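PDB 4F0L: amidohydrolase from Brucella melitensis biovar Abortus, which probably catalyses a metal-dependent hydrolytic deamination, perhaps of a formimidoyl compound as in related HutF deiminases, using a mononuclear metal site that holds iron here. Local coordinates for residues L64-Q70 and V125-L131; G212-L218 and A236-V242. All coordinates share one frame. Residues are numbered along the deposited sequence.

Contact 1. Residues L64-Q70 and V125-L131; sequences LHSHAFQ and VGEFHYL. With FE (Fe (III) ion), chain E.
The ends of two neighbouring parallel strands of the amidohydrolase TIM barrel, 64-66 and 125-129, approach to 4.6 Å between axes and cross at -46°. S66 pairs with E127 (CA–CA 4.9 Å): F128 N donates to S66 O at 2.9 Å, while S66 N to G126 O, at 3.1 Å, is a weak, bent bond. G126 lies so close to L64 O that a CB would clash there. After S66 the chain turns, with helical phi/psi over 68-70 and Q70 N bonded to H67 O at 3.0 Å.

H65 (chi1 t) and H67 (chi1 m, chi2 -60°) form the HxH pair of the metal site, their NE2 atoms each 2.2 Å from FE; waters 1 and 2, H241 and D329 complete the site. H67 ND1 donates to F128 O (3.0 Å). F128, chi1 t, offers a ring face to the edge of H65 in an offset edge-to-face pair (centroids 4.6 Å, planes 65°, H65 CE1 to F128 CD2 3.2 Å). F69, chi1 p, turns its edge to the face of Y130, also chi1 p, in an offset edge-to-face pair (centroids 5.6 Å apart, planes at 84°), and F69 CD2 meets L131 CD2 at 4.0 Å.

E127 extends at chi1 t, then bends at chi2 p, so that OE1 accepts from S66 OG (2.8 Å) and OE2 from A68 N (2.7 Å); Y114 also bonds OE1. With ND1 of H67 committed to a backbone carbonyl, NE2 is left to supply the lone pair to iron, and the buried carboxylate of E127 holds the turn that carries this ligand.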
ATOM      1  N   LEU B  64      16.737   0.385  -6.895  1.00 12.62           N
ATOM      2  CA  LEU B  64      17.701   1.126  -7.715  1.00 13.10           C
ATOM      3  C   LEU B  64      17.910   2.601  -7.339  1.00 13.26           C
ATOM      4  O   LEU B  64      18.668   3.273  -8.005  1.00 13.70           O
ATOM      5  CB  LEU B  64      17.365   0.975  -9.210  1.00 13.56           C
ATOM      6  CG  LEU B  64      15.980   1.317  -9.742  1.00 13.50           C
ATOM      7  CD1 LEU B  64      15.474   2.625  -9.152  1.00 13.01           C
ATOM      8  CD2 LEU B  64      16.075   1.385 -11.259  1.00 14.14           C
ATOM      9  N   HIS B  65      17.289   3.089  -6.255  1.00 12.72           N
ATOM     10  CA  HIS B  65      17.397   4.522  -5.875  1.00 12.98           C
ATOM     11  C   HIS B  65      16.981   4.682  -4.446  1.00 12.89           C
ATOM     12  O   HIS B  65      15.822   4.428  -4.086  1.00 11.98           O
ATOM     13  CB  HIS B  65      16.494   5.377  -6.745  1.00 13.22           C
ATOM     14  CG  HIS B  65      16.664   6.854  -6.568  1.00 13.39           C
ATOM     15  ND1 HIS B  65      17.722   7.530  -7.090  1.00 13.90           N
ATOM     16  CD2 HIS B  65      15.859   7.801  -5.957  1.00 13.50           C
ATOM     17  CE1 HIS B  65      17.608   8.837  -6.770  1.00 14.25           C
ATOM     18  NE2 HIS B  65      16.460   9.009  -6.109  1.00 13.72           N
ATOM     19  N   SER B  66      17.951   5.082  -3.640  1.00 13.66           N
ATOM     20  CA  SER B  66      17.836   5.231  -2.201  1.00 14.08           C
ATOM     21  C   SER B  66      18.662   6.424  -1.725  1.00 15.02           C
ATOM     22  O   SER B  66      19.757   6.663  -2.205  1.00 14.69           O
ATOM     23  CB  SER B  66      18.331   3.960  -1.514  1.00 13.92           C
ATOM     24  OG  SER B  66      18.612   4.156  -0.149  1.00 14.33           O
ATOM     25  N   HIS B  67      18.090   7.184  -0.795  1.00 16.04           N
ATOM     26  CA  HIS B  67      18.838   8.106   0.046  1.00 17.20           C
ATOM     27  C   HIS B  67      18.744   7.622   1.441  1.00 16.80           C
ATOM     28  O   HIS B  67      17.752   7.892   2.141  1.00 16.22           O
ATOM     29  CB  HIS B  67      18.274   9.519  -0.049  1.00 18.88           C
ATOM     30  CG  HIS B  67      17.930   9.923  -1.445  1.00 20.34           C
ATOM     31  ND1 HIS B  67      18.843   9.972  -2.420  1.00 23.18           N
ATOM     32  CD2 HIS B  67      16.723  10.278  -2.015  1.00 21.07           C
ATOM     33  CE1 HIS B  67      18.232  10.358  -3.570  1.00 23.04           C
ATOM     34  NE2 HIS B  67      16.945  10.541  -3.310  1.00 21.59           N
ATOM     35  N   ALA B  68      19.796   6.944   1.892  1.00 16.61           N
ATOM     36  CA  ALA B  68      19.723   6.149   3.117  1.00 16.44           C
ATOM     37  C   ALA B  68      19.319   6.990   4.326  1.00 17.05           C
ATOM     38  O   ALA B  68      18.511   6.552   5.129  1.00 16.77           O
ATOM     39  CB  ALA B  68      21.027   5.420   3.393  1.00 16.16           C
ATOM     40  N   PHE B  69      19.841   8.209   4.442  1.00 18.03           N
ATOM     41  CA  PHE B  69      19.571   9.031   5.633  1.00 18.53           C
ATOM     42  C   PHE B  69      18.103   9.374   5.821  1.00 17.98           C
ATOM     43  O   PHE B  69      17.669   9.572   6.936  1.00 17.00           O
ATOM     44  CB  PHE B  69      20.438  10.307   5.656  1.00 20.08           C
ATOM     45  CG  PHE B  69      20.013  11.366   4.673  1.00 20.82           C
ATOM     46  CD1 PHE B  69      19.090  12.324   5.029  1.00 21.59           C
ATOM     47  CD2 PHE B  69      20.558  11.409   3.386  1.00 21.39           C
ATOM     48  CE1 PHE B  69      18.707  13.308   4.117  1.00 22.19           C
ATOM     49  CE2 PHE B  69      20.184  12.381   2.476  1.00 21.32           C
ATOM     50  CZ  PHE B  69      19.249  13.332   2.843  1.00 21.65           C
ATOM     51  N   GLN B  70      17.349   9.422   4.721  1.00 17.89           N
ATOM     52  CA  GLN B  70      15.950   9.773   4.772  1.00 17.92           C
ATOM     53  C   GLN B  70      15.119   8.704   5.468  1.00 18.08           C
ATOM     54  O   GLN B  70      14.005   8.995   5.939  1.00 18.80           O
ATOM     55  CB  GLN B  70      15.400  10.114   3.367  1.00 17.73           C
ATOM     56  CG  GLN B  70      16.045  11.387   2.803  1.00 17.90           C
ATOM     57  CD  GLN B  70      15.576  11.753   1.414  1.00 18.44           C
ATOM     58  OE1 GLN B  70      14.619  11.210   0.914  1.00 19.01           O
ATOM     59  NE2 GLN B  70      16.216  12.742   0.808  1.00 19.22           N
ATOM     60  N   VAL B 125      21.302  -2.448  -3.588  1.00 11.90           N
ATOM     61  CA  VAL B 125      20.816  -1.106  -3.485  1.00 12.32           C
ATOM     62  C   VAL B 125      21.647  -0.176  -4.327  1.00 12.57           C
ATOM     63  O   VAL B 125      22.868  -0.311  -4.416  1.00 12.39           O
ATOM     64  CB  VAL B 125      20.733  -0.604  -2.010  1.00 12.71           C
ATOM     65  CG1 VAL B 125      22.106  -0.601  -1.332  1.00 12.71           C
ATOM     66  CG2 VAL B 125      20.063   0.790  -1.983  1.00 12.43           C
ATOM     67  N   GLY B 126      20.953   0.762  -4.960  1.00 12.95           N
ATOM     68  CA  GLY B 126      21.572   1.877  -5.676  1.00 13.49           C
ATOM     69  C   GLY B 126      21.508   3.098  -4.827  1.00 13.47           C
ATOM     70  O   GLY B 126      20.472   3.740  -4.739  1.00 15.70           O
ATOM     71  N   GLU B 127      22.580   3.356  -4.094  1.00 14.29           N
ATOM     72  CA  GLU B 127      22.629   4.440  -3.131  1.00 14.57           C
ATOM     73  C   GLU B 127      23.061   5.743  -3.806  1.00 14.62           C
ATOM     74  O   GLU B 127      24.211   5.925  -4.157  1.00 14.90           O
ATOM     75  CB  GLU B 127      23.573   4.116  -1.981  1.00 14.85           C
ATOM     76  CG  GLU B 127      23.552   5.136  -0.852  1.00 15.16           C
ATOM     77  CD  GLU B 127      22.190   5.303  -0.179  1.00 15.52           C
ATOM     78  OE1 GLU B 127      21.440   4.302  -0.035  1.00 15.74           O
ATOM     79  OE2 GLU B 127      21.876   6.449   0.216  1.00 15.65           O
ATOM     80  N   PHE B 128      22.091   6.618  -3.967  1.00 14.67           N
ATOM     81  CA  PHE B 128      22.218   7.879  -4.679  1.00 15.25           C
ATOM     82  C   PHE B 128      22.607   8.847  -3.566  1.00 16.20           C
ATOM     83  O   PHE B 128      21.744   9.436  -2.872  1.00 17.93           O
ATOM     84  CB  PHE B 128      20.843   8.190  -5.306  1.00 14.56           C
ATOM     85  CG  PHE B 128      20.813   9.347  -6.269  1.00 14.50           C
ATOM     86  CD1 PHE B 128      20.747  10.654  -5.806  1.00 15.31           C
ATOM     87  CD2 PHE B 128      20.719   9.130  -7.615  1.00 14.52           C
ATOM     88  CE1 PHE B 128      20.640  11.732  -6.700  1.00 15.46           C
ATOM     89  CE2 PHE B 128      20.610  10.183  -8.508  1.00 15.00           C
ATOM     90  CZ  PHE B 128      20.567  11.491  -8.050  1.00 15.30           C
ATOM     91  N   HIS B 129      23.920   8.991  -3.410  1.00 17.08           N
ATOM     92  CA  HIS B 129      24.514   9.455  -2.180  1.00 18.42           C
ATOM     93  C   HIS B 129      24.998  10.887  -2.254  1.00 19.31           C
ATOM     94  O   HIS B 129      26.014  11.169  -2.929  1.00 18.65           O
ATOM     95  CB  HIS B 129      25.709   8.555  -1.867  1.00 18.56           C
ATOM     96  CG  HIS B 129      26.481   8.993  -0.669  1.00 19.19           C
ATOM     97  ND1 HIS B 129      25.916   9.093   0.538  1.00 19.66           N
ATOM     98  CD2 HIS B 129      27.813   9.385  -0.522  1.00 20.02           C
ATOM     99  CE1 HIS B 129      26.840   9.498   1.430  1.00 20.28           C
ATOM    100  NE2 HIS B 129      28.001   9.683   0.780  1.00 20.05           N
ATOM    101  N   TYR B 130      24.309  11.793  -1.582  1.00 19.98           N
ATOM    102  CA  TYR B 130      24.712  13.206  -1.640  1.00 21.97           C
ATOM    103  C   TYR B 130      25.089  13.854  -0.312  1.00 21.18           C
ATOM    104  O   TYR B 130      25.393  15.034  -0.278  1.00 20.55           O
ATOM    105  CB  TYR B 130      23.669  14.069  -2.374  1.00 23.10           C
ATOM    106  CG  TYR B 130      22.262  14.095  -1.842  1.00 24.42           C
ATOM    107  CD1 TYR B 130      21.900  14.929  -0.789  1.00 26.22           C
ATOM    108  CD2 TYR B 130      21.257  13.369  -2.462  1.00 26.55           C
ATOM    109  CE1 TYR B 130      20.589  14.985  -0.330  1.00 27.40           C
ATOM    110  CE2 TYR B 130      19.940  13.433  -2.019  1.00 27.44           C
ATOM    111  CZ  TYR B 130      19.613  14.239  -0.966  1.00 27.63           C
ATOM    112  OH  TYR B 130      18.308  14.294  -0.534  1.00 27.57           O
ATOM    113  N   LEU B 131      25.070  13.090   0.769  1.00 20.97           N
ATOM    114  CA  LEU B 131      25.381  13.620   2.063  1.00 22.03           C
ATOM    115  C   LEU B 131      26.876  13.406   2.286  1.00 22.11           C
ATOM    116  O   LEU B 131      27.303  12.366   2.817  1.00 21.87           O
ATOM    117  CB  LEU B 131      24.547  12.916   3.112  1.00 22.82           C
ATOM    118  CG  LEU B 131      24.732  13.364   4.546  1.00 25.02           C
ATOM    119  CD1 LEU B 131      24.531  14.862   4.708  1.00 25.77           C
ATOM    120  CD2 LEU B 131      23.785  12.538   5.432  1.00 24.00           C
TER
HETATM  121 FE    FE E 501      15.581  10.664  -5.012  1.00 32.76          FE
HETATM  122  O   HOH W   1      13.616  11.315  -5.678  1.00 25.98           O
HETATM  123  O   HOH W   2      14.977  12.466  -3.760  1.00 32.69           O

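Contact 2. Residues G212-L218 and A236-V242; sequences GVAPHSL and APVHIHV. With FE (Fe (III) ion), chain E.
One metal ligand of the amidohydrolase barrel, H241, is carried by strand 238-242, which runs alongside 212-218 with end-to-end directions 24° apart. V213 is bridged to V238 (CA–CA 5.2 Å): V213 N donates to P237 O at 3.1 Å and H239 N to V213 O at 3.0 Å. P215 has no NH to continue the pattern, and A214 CA instead makes a CA-H...O contact with H239 O (3.1 Å). Helical phi/psi at H216 then kinks the chain, and H216 O receives H241 N at 3.0 Å. Water 3 joins L218 N to H241 O, 2.7 Å from each.

I240, chi1 and chi2 both t, brings CD1 to 4.1 Å from both P215 CB and L218 CD2. H216 (chi1 t) presents its ring face to the edge of H241 (chi1 m), centroids 4.8 Å apart and planes at 73°; H216 ND1 and S217 OG share a hydrogen bond of 3.1 Å. Backbone pairing and ring packing together thus position H241 NE2 2.4 Å from FE, as an imidazole nitrogen donor to the metal.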
ATOM      1  N   GLY B 212      29.294   4.069  -9.757  1.00 16.69           N
ATOM      2  CA  GLY B 212      28.924   4.963 -10.841  1.00 17.10           C
ATOM      3  C   GLY B 212      28.928   6.414 -10.362  1.00 17.30           C
ATOM      4  O   GLY B 212      29.548   6.719  -9.343  1.00 18.62           O
ATOM      5  N   VAL B 213      28.241   7.289 -11.082  1.00 16.65           N
ATOM      6  CA  VAL B 213      28.120   8.709 -10.713  1.00 16.75           C
ATOM      7  C   VAL B 213      26.674   9.180 -10.842  1.00 16.86           C
ATOM      8  O   VAL B 213      25.892   8.607 -11.609  1.00 16.73           O
ATOM      9  CB  VAL B 213      29.027   9.619 -11.572  1.00 17.22           C
ATOM     10  CG1 VAL B 213      30.498   9.154 -11.506  1.00 16.97           C
ATOM     11  CG2 VAL B 213      28.518   9.659 -13.001  1.00 17.17           C
ATOM     12  N   ALA B 214      26.318  10.188 -10.044  1.00 16.97           N
ATOM     13  CA  ALA B 214      24.944  10.663  -9.960  1.00 16.99           C
ATOM     14  C   ALA B 214      24.934  12.197 -10.001  1.00 17.55           C
ATOM     15  O   ALA B 214      24.865  12.836  -8.966  1.00 16.68           O
ATOM     16  CB  ALA B 214      24.258  10.157  -8.690  1.00 15.16           C
ATOM     17  N   PRO B 215      24.987  12.786 -11.212  1.00 18.47           N
ATOM     18  CA  PRO B 215      24.619  14.193 -11.277  1.00 19.36           C
ATOM     19  C   PRO B 215      23.236  14.391 -10.684  1.00 19.56           C
ATOM     20  O   PRO B 215      22.290  13.676 -11.039  1.00 19.34           O
ATOM     21  CB  PRO B 215      24.630  14.501 -12.780  1.00 20.69           C
ATOM     22  CG  PRO B 215      24.648  13.179 -13.476  1.00 20.54           C
ATOM     23  CD  PRO B 215      25.298  12.216 -12.531  1.00 19.45           C
ATOM     24  N   HIS B 216      23.099  15.312  -9.747  1.00 20.48           N
ATOM     25  CA  HIS B 216      21.849  15.353  -8.971  1.00 21.99           C
ATOM     26  C   HIS B 216      20.612  15.548  -9.815  1.00 21.79           C
ATOM     27  O   HIS B 216      19.650  14.783  -9.728  1.00 22.27           O
ATOM     28  CB  HIS B 216      21.905  16.441  -7.928  1.00 23.72           C
ATOM     29  CG  HIS B 216      20.679  16.508  -7.086  1.00 24.18           C
ATOM     30  ND1 HIS B 216      19.642  17.336  -7.372  1.00 26.62           N
ATOM     31  CD2 HIS B 216      20.313  15.783  -5.963  1.00 24.50           C
ATOM     32  CE1 HIS B 216      18.663  17.153  -6.456  1.00 25.96           C
ATOM     33  NE2 HIS B 216      19.071  16.203  -5.597  1.00 24.99           N
ATOM     34  N   SER B 217      20.654  16.572 -10.648  1.00 22.73           N
ATOM     35  CA  SER B 217      19.508  16.990 -11.469  1.00 22.61           C
ATOM     36  C   SER B 217      19.991  18.069 -12.400  1.00 23.62           C
ATOM     37  O   SER B 217      21.111  18.598 -12.228  1.00 24.45           O
ATOM     38  CB  SER B 217      18.401  17.578 -10.599  1.00 22.29           C
ATOM     39  OG  SER B 217      18.863  18.775 -10.010  1.00 23.05           O
ATOM     40  N   LEU B 218      19.148  18.446 -13.347  1.00 23.69           N
ATOM     41  CA  LEU B 218      19.538  19.479 -14.286  1.00 25.52           C
ATOM     42  C   LEU B 218      19.678  20.849 -13.625  1.00 26.55           C
ATOM     43  O   LEU B 218      20.440  21.683 -14.094  1.00 26.90           O
ATOM     44  CB  LEU B 218      18.576  19.534 -15.472  1.00 25.84           C
ATOM     45  CG  LEU B 218      18.572  18.261 -16.342  1.00 25.49           C
ATOM     46  CD1 LEU B 218      17.487  18.360 -17.409  1.00 26.53           C
ATOM     47  CD2 LEU B 218      19.942  17.970 -16.948  1.00 24.63           C
ATOM     48  N   ALA B 236      30.646   2.832 -16.398  1.00 24.38           N
ATOM     49  CA  ALA B 236      29.842   2.564 -15.208  1.00 22.22           C
ATOM     50  C   ALA B 236      28.541   3.371 -15.309  1.00 20.81           C
ATOM     51  O   ALA B 236      28.455   4.314 -16.102  1.00 20.36           O
ATOM     52  CB  ALA B 236      30.637   2.945 -13.955  1.00 21.68           C
ATOM     53  N   PRO B 237      27.542   3.030 -14.484  1.00 18.66           N
ATOM     54  CA  PRO B 237      26.281   3.785 -14.541  1.00 18.14           C
ATOM     55  C   PRO B 237      26.318   5.302 -14.312  1.00 17.40           C
ATOM     56  O   PRO B 237      27.159   5.809 -13.574  1.00 17.11           O
ATOM     57  CB  PRO B 237      25.413   3.125 -13.453  1.00 17.04           C
ATOM     58  CG  PRO B 237      25.943   1.724 -13.349  1.00 17.83           C
ATOM     59  CD  PRO B 237      27.433   1.841 -13.624  1.00 18.57           C
ATOM     60  N   VAL B 238      25.355   5.979 -14.927  1.00 16.95           N
ATOM     61  CA  VAL B 238      25.049   7.378 -14.646  1.00 16.93           C
ATOM     62  C   VAL B 238      23.554   7.479 -14.248  1.00 16.73           C
ATOM     63  O   VAL B 238      22.683   7.051 -15.000  1.00 17.42           O
ATOM     64  CB  VAL B 238      25.289   8.243 -15.886  1.00 17.54           C
ATOM     65  CG1 VAL B 238      24.937   9.724 -15.621  1.00 17.31           C
ATOM     66  CG2 VAL B 238      26.721   8.070 -16.386  1.00 17.64           C
ATOM     67  N   HIS B 239      23.281   8.013 -13.067  1.00 16.14           N
ATOM     68  CA  HIS B 239      21.914   8.265 -12.598  1.00 16.26           C
ATOM     69  C   HIS B 239      21.697   9.739 -12.401  1.00 16.94           C
ATOM     70  O   HIS B 239      22.626  10.461 -12.005  1.00 17.56           O
ATOM     71  CB  HIS B 239      21.664   7.552 -11.290  1.00 15.06           C
ATOM     72  CG  HIS B 239      21.530   6.071 -11.420  1.00 14.79           C
ATOM     73  ND1 HIS B 239      20.617   5.360 -10.699  1.00 14.12           N
ATOM     74  CD2 HIS B 239      22.245   5.147 -12.168  1.00 15.01           C
ATOM     75  CE1 HIS B 239      20.705   4.080 -11.021  1.00 14.07           C
ATOM     76  NE2 HIS B 239      21.699   3.934 -11.915  1.00 15.02           N
ATOM     77  N   ILE B 240      20.480  10.194 -12.667  1.00 17.46           N
ATOM     78  CA  ILE B 240      20.119  11.609 -12.523  1.00 18.35           C
ATOM     79  C   ILE B 240      18.636  11.733 -12.246  1.00 18.28           C
ATOM     80  O   ILE B 240      17.857  11.047 -12.877  1.00 17.75           O
ATOM     81  CB  ILE B 240      20.500  12.394 -13.811  1.00 18.95           C
ATOM     82  CG1 ILE B 240      20.151  13.876 -13.702  1.00 19.80           C
ATOM     83  CG2 ILE B 240      19.828  11.804 -15.049  1.00 19.23           C
ATOM     84  CD1 ILE B 240      20.942  14.773 -14.633  1.00 19.93           C
ATOM     85  N   HIS B 241      18.238  12.626 -11.331  1.00 19.24           N
ATOM     86  CA  HIS B 241      16.815  12.957 -11.156  1.00 20.60           C
ATOM     87  C   HIS B 241      16.388  13.780 -12.340  1.00 21.00           C
ATOM     88  O   HIS B 241      17.018  14.779 -12.644  1.00 20.71           O
ATOM     89  CB  HIS B 241      16.527  13.845  -9.919  1.00 22.49           C
ATOM     90  CG  HIS B 241      16.713  13.179  -8.569  1.00 24.02           C
ATOM     91  ND1 HIS B 241      17.519  13.702  -7.607  1.00 26.21           N
ATOM     92  CD2 HIS B 241      16.089  12.063  -7.994  1.00 25.34           C
ATOM     93  CE1 HIS B 241      17.457  12.914  -6.491  1.00 25.92           C
ATOM     94  NE2 HIS B 241      16.586  11.916  -6.737  1.00 25.38           N
ATOM     95  N   VAL B 242      15.295  13.421 -13.001  1.00 19.41           N
ATOM     96  CA  VAL B 242      14.781  14.286 -14.047  1.00 20.02           C
ATOM     97  C   VAL B 242      13.231  14.294 -14.164  1.00 19.93           C
ATOM     98  O   VAL B 242      12.560  13.255 -14.071  1.00 20.16           O
ATOM     99  CB  VAL B 242      15.489  13.969 -15.400  1.00 20.65           C
ATOM    100  CG1 VAL B 242      15.203  12.552 -15.856  1.00 20.73           C
ATOM    101  CG2 VAL B 242      15.057  14.957 -16.444  1.00 21.44           C
TER
HETATM  102 FE    FE E 501      15.581  10.664  -5.012  1.00 32.76          FE
HETATM  103  O   HOH W   3      16.727  17.295 -13.651  1.00 19.99           O
HETATM  104  O   HOH W   1      13.616  11.315  -5.678  1.00 25.98           O
HETATM  105  O   HOH W   2      14.977  12.466  -3.760  1.00 32.69           O

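How the contacts relate
Contacts 1 and 2 lie in one barrel, centres about 12 Å apart, and converge on the same ion: the first contributes two histidine ligands, the second one, and D329, just after the C-terminal end of strand 323-326, is the remaining protein ligand. Around the iron, H241 NE2 lies 3.0 Å from H65 NE2 and 3.7 Å from H67 NE2. F128 of contact 1 packs against contact 2, its CE1 3.4 Å from H241 CE1 and its CE2 3.7 Å from A214 CB. Strand 160-167 sits between 122-129 and 210-215 in the sheet, linking the two pairs. The two iron-bound waters are common to both contacts, consistent with a hydrolytic centre.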